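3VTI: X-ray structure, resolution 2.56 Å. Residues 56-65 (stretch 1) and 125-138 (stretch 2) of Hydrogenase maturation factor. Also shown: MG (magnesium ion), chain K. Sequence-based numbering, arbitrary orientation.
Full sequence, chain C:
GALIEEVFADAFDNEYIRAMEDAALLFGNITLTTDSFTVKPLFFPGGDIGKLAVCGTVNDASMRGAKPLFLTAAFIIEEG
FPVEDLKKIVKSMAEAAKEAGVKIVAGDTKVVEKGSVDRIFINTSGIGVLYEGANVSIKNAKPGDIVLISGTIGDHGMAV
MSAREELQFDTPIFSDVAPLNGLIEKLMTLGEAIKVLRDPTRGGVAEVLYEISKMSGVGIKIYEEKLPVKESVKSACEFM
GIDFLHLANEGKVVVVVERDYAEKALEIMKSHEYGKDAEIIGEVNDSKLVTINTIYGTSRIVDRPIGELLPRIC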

# COMPACT_ATOMS: atom_id res chain seq x y z
N GLY C 56 -13.22 3.87 -10.61
CA GLY C 56 -13.26 2.42 -10.51
C GLY C 56 -14.35 1.91 -9.59
O GLY C 56 -15.03 0.94 -9.89
N THR C 57 -14.50 2.57 -8.46
CA THR C 57 -15.51 2.20 -7.48
C THR C 57 -16.90 2.71 -7.86
O THR C 57 -17.91 2.05 -7.58
CB THR C 57 -15.11 2.67 -6.10
OG1 THR C 57 -13.99 1.89 -5.66
CG2 THR C 57 -16.26 2.52 -5.12
N VAL C 58 -16.96 3.87 -8.51
CA VAL C 58 -18.22 4.36 -9.05
C VAL C 58 -18.72 3.35 -10.08
O VAL C 58 -19.89 2.97 -10.09
CB VAL C 58 -18.05 5.78 -9.67
CG1 VAL C 58 -19.22 6.13 -10.62
CG2 VAL C 58 -17.89 6.84 -8.56
N ASN C 59 -17.80 2.88 -10.93
CA ASN C 59 -18.12 1.91 -11.95
C ASN C 59 -18.59 0.58 -11.36
O ASN C 59 -19.68 0.09 -11.71
CB ASN C 59 -16.94 1.73 -12.91
CG ASN C 59 -16.64 3.01 -13.70
OD1 ASN C 59 -17.51 3.90 -13.82
ND2 ASN C 59 -15.43 3.11 -14.25
N ASP C 60 -17.79 0.03 -10.44
CA ASP C 60 -18.10 -1.23 -9.78
C ASP C 60 -19.47 -1.16 -9.09
O ASP C 60 -20.22 -2.13 -9.11
CB ASP C 60 -17.01 -1.62 -8.78
CG ASP C 60 -15.78 -2.25 -9.43
OD1 ASP C 60 -15.91 -3.19 -10.24
OD2 ASP C 60 -14.65 -1.84 -9.08
N ALA C 61 -19.79 0.00 -8.52
CA ALA C 61 -21.04 0.20 -7.79
C ALA C 61 -22.27 0.32 -8.71
O ALA C 61 -23.42 0.28 -8.23
CB ALA C 61 -20.94 1.41 -6.88
N SER C 62 -22.03 0.45 -10.02
CA SER C 62 -23.09 0.59 -11.01
C SER C 62 -23.32 -0.71 -11.75
O SER C 62 -24.42 -0.95 -12.27
CB SER C 62 -22.76 1.70 -12.02
OG SER C 62 -22.45 2.94 -11.40
N MET C 63 -22.29 -1.56 -11.79
CA MET C 63 -22.29 -2.79 -12.60
C MET C 63 -23.42 -3.77 -12.28
O MET C 63 -23.60 -4.78 -12.95
CB MET C 63 -20.95 -3.51 -12.49
CG MET C 63 -19.80 -2.72 -13.02
SD MET C 63 -19.98 -2.39 -14.77
CE MET C 63 -18.98 -0.91 -14.93
N ARG C 64 -24.18 -3.45 -11.24
CA ARG C 64 -25.25 -4.30 -10.79
C ARG C 64 -26.59 -3.72 -11.25
O ARG C 64 -27.65 -4.27 -10.95
CB ARG C 64 -25.16 -4.42 -9.27
CG ARG C 64 -25.60 -5.74 -8.72
CD ARG C 64 -24.77 -6.93 -9.21
NE ARG C 64 -25.56 -8.15 -9.03
CZ ARG C 64 -25.57 -8.88 -7.92
NH1 ARG C 64 -24.79 -8.55 -6.89
NH2 ARG C 64 -26.35 -9.96 -7.84
N GLY C 65 -26.54 -2.64 -12.02
CA GLY C 65 -27.75 -1.92 -12.49
C GLY C 65 -28.17 -0.85 -11.49
O GLY C 65 -29.34 -0.77 -11.10
MG MG K . -15.28 -4.46 -11.72
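Stretch 2 125-138: SGIGVLYEGANVSI

Stretch 2 enters as the last part of a strand, Ser 125 to Leu 130, and continues as loop or turn to Ile 138. It runs first along the helix that carries Thr 57, then turns back around the end of stretch 1: Ala 61 has Gly 128 as its CA neighbor (5.6 Å, CA to CA), whereas Gly 65 pairs with Ala 134 (5.2 Å, CA to CA) and Arg 64 with Val 136 (4.9 Å, CA to CA). At Gly 126 and Gly 128 the strand comes too close to stretch 1 to leave room for a side chain. Thr 57, in the m rotamer, points toward it and sets CG2 3.5 Å from Gly 126 N; a CB on Gly 126 would lie 2.7 Å from that methyl carbon. Two residues on, a CB on Gly 128 would come within 2.9 Å of Ala 61 O. The intervening Ile 127 (m, t) directs its CB away, as strand alternation requires.

The turn closes on Gly 65. Tyr 131 N donates a hydrogen bond to Gly 65 O (3.1 Å, 164° at the hydrogen), and Leu 130 CA approaches the same oxygen at 3.6 Å in a CA-H...O contact. Leu 130 starts sideways, but with chi1 at -130°, between wells, and chi2 p, its CD1 reaches 3.4 Å from Arg 64 O. Gly 65 has phi/psi of 89/49°, where a CB would jam against the preceding carbonyl oxygen; it would also clash with Ala 134 CB and Val 136 CG2. Val 136, chi1 t, points toward stretch 1, placing CG1 3.4 Å from Met 63 O and CG2 3.8 Å from Gly 65 CA.

Arg 64 starts away from stretch 2, yet chi1 of -147° (off-rotamer) and chi2 p bring its end nearer. Arg 64 NE then donates to Val 136 O (2.8 Å, 139° at the hydrogen), with that oxygen near the guanidinium plane, as an in-plane N-H demands.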

# COMPACT_ATOMS: atom_id res chain seq x y z
N SER C 125 -14.48 2.41 -1.10
CA SER C 125 -15.69 1.58 -1.13
C SER C 125 -16.86 2.41 -1.62
O SER C 125 -16.83 3.64 -1.54
CB SER C 125 -16.00 0.99 0.24
OG SER C 125 -14.88 0.29 0.75
N GLY C 126 -17.89 1.74 -2.13
CA GLY C 126 -19.00 2.44 -2.73
C GLY C 126 -20.34 1.84 -2.39
O GLY C 126 -20.46 0.62 -2.23
N ILE C 127 -21.34 2.71 -2.27
CA ILE C 127 -22.73 2.31 -2.09
C ILE C 127 -23.56 2.87 -3.24
O ILE C 127 -23.48 4.06 -3.55
CB ILE C 127 -23.28 2.76 -0.71
CG1 ILE C 127 -23.01 1.67 0.32
CG2 ILE C 127 -24.78 3.04 -0.73
CD1 ILE C 127 -23.38 2.06 1.71
N GLY C 128 -24.34 2.01 -3.88
CA GLY C 128 -25.28 2.44 -4.91
C GLY C 128 -26.68 1.89 -4.67
O GLY C 128 -26.85 0.95 -3.90
N VAL C 129 -27.67 2.49 -5.32
CA VAL C 129 -29.05 2.03 -5.22
C VAL C 129 -29.53 1.53 -6.59
O VAL C 129 -29.34 2.20 -7.61
CB VAL C 129 -29.99 3.12 -4.62
CG1 VAL C 129 -30.14 4.31 -5.56
CG2 VAL C 129 -31.37 2.54 -4.27
N LEU C 130 -30.14 0.35 -6.59
CA LEU C 130 -30.64 -0.30 -7.81
C LEU C 130 -31.79 0.47 -8.46
O LEU C 130 -32.69 0.96 -7.78
CB LEU C 130 -31.11 -1.71 -7.45
CG LEU C 130 -30.61 -2.89 -8.29
CD1 LEU C 130 -29.11 -3.06 -8.16
CD2 LEU C 130 -31.31 -4.17 -7.88
N TYR C 131 -31.75 0.58 -9.79
CA TYR C 131 -32.90 1.08 -10.54
C TYR C 131 -34.09 0.13 -10.50
O TYR C 131 -33.93 -1.07 -10.23
CB TYR C 131 -32.52 1.37 -11.99
CG TYR C 131 -31.48 2.45 -12.12
CD1 TYR C 131 -31.84 3.79 -12.04
CD2 TYR C 131 -30.15 2.12 -12.32
CE1 TYR C 131 -30.88 4.79 -12.15
CE2 TYR C 131 -29.18 3.10 -12.43
CZ TYR C 131 -29.54 4.44 -12.35
OH TYR C 131 -28.57 5.41 -12.47
N GLU C 132 -35.27 0.68 -10.80
CA GLU C 132 -36.57 0.01 -10.64
C GLU C 132 -36.59 -1.49 -10.99
O GLU C 132 -36.87 -2.32 -10.12
CB GLU C 132 -37.66 0.76 -11.41
CG GLU C 132 -39.09 0.44 -10.98
CD GLU C 132 -40.13 0.91 -12.00
OE1 GLU C 132 -39.76 1.67 -12.93
OE2 GLU C 132 -41.32 0.52 -11.88
N GLY C 133 -36.29 -1.83 -12.23
CA GLY C 133 -36.31 -3.23 -12.64
C GLY C 133 -34.95 -3.77 -13.05
O GLY C 133 -34.83 -4.43 -14.08
N ALA C 134 -33.93 -3.49 -12.25
CA ALA C 134 -32.59 -3.91 -12.58
C ALA C 134 -32.34 -5.33 -12.11
O ALA C 134 -32.72 -5.71 -10.99
CB ALA C 134 -31.60 -2.97 -11.95
N ASN C 135 -31.73 -6.12 -12.98
CA ASN C 135 -31.32 -7.48 -12.65
C ASN C 135 -30.06 -7.83 -13.43
O ASN C 135 -30.10 -8.55 -14.42
CB ASN C 135 -32.43 -8.50 -12.93
CG ASN C 135 -32.16 -9.86 -12.30
OD1 ASN C 135 -31.00 -10.27 -12.12
ND2 ASN C 135 -33.22 -10.56 -11.96
N VAL C 136 -28.94 -7.29 -12.97
CA VAL C 136 -27.68 -7.45 -13.65
C VAL C 136 -26.75 -8.27 -12.77
O VAL C 136 -26.55 -7.94 -11.61
CB VAL C 136 -27.04 -6.08 -13.97
CG1 VAL C 136 -25.93 -6.24 -14.96
CG2 VAL C 136 -28.10 -5.12 -14.54
N SER C 137 -26.18 -9.33 -13.35
CA SER C 137 -25.34 -10.29 -12.63
C SER C 137 -24.51 -11.07 -13.64
O SER C 137 -25.01 -11.34 -14.73
CB SER C 137 -26.24 -11.24 -11.81
OG SER C 137 -25.68 -12.53 -11.68
N ILE C 138 -23.27 -11.43 -13.28
CA ILE C 138 -22.43 -12.28 -14.17
C ILE C 138 -23.02 -13.65 -14.44
O ILE C 138 -22.48 -14.39 -15.26
CB ILE C 138 -20.96 -12.55 -13.64
CG1 ILE C 138 -20.85 -12.33 -12.14
CG2 ILE C 138 -19.92 -11.78 -14.44
CD1 ILE C 138 -21.47 -13.43 -11.34
O HOH W 1 -15.07 -6.19 -10.08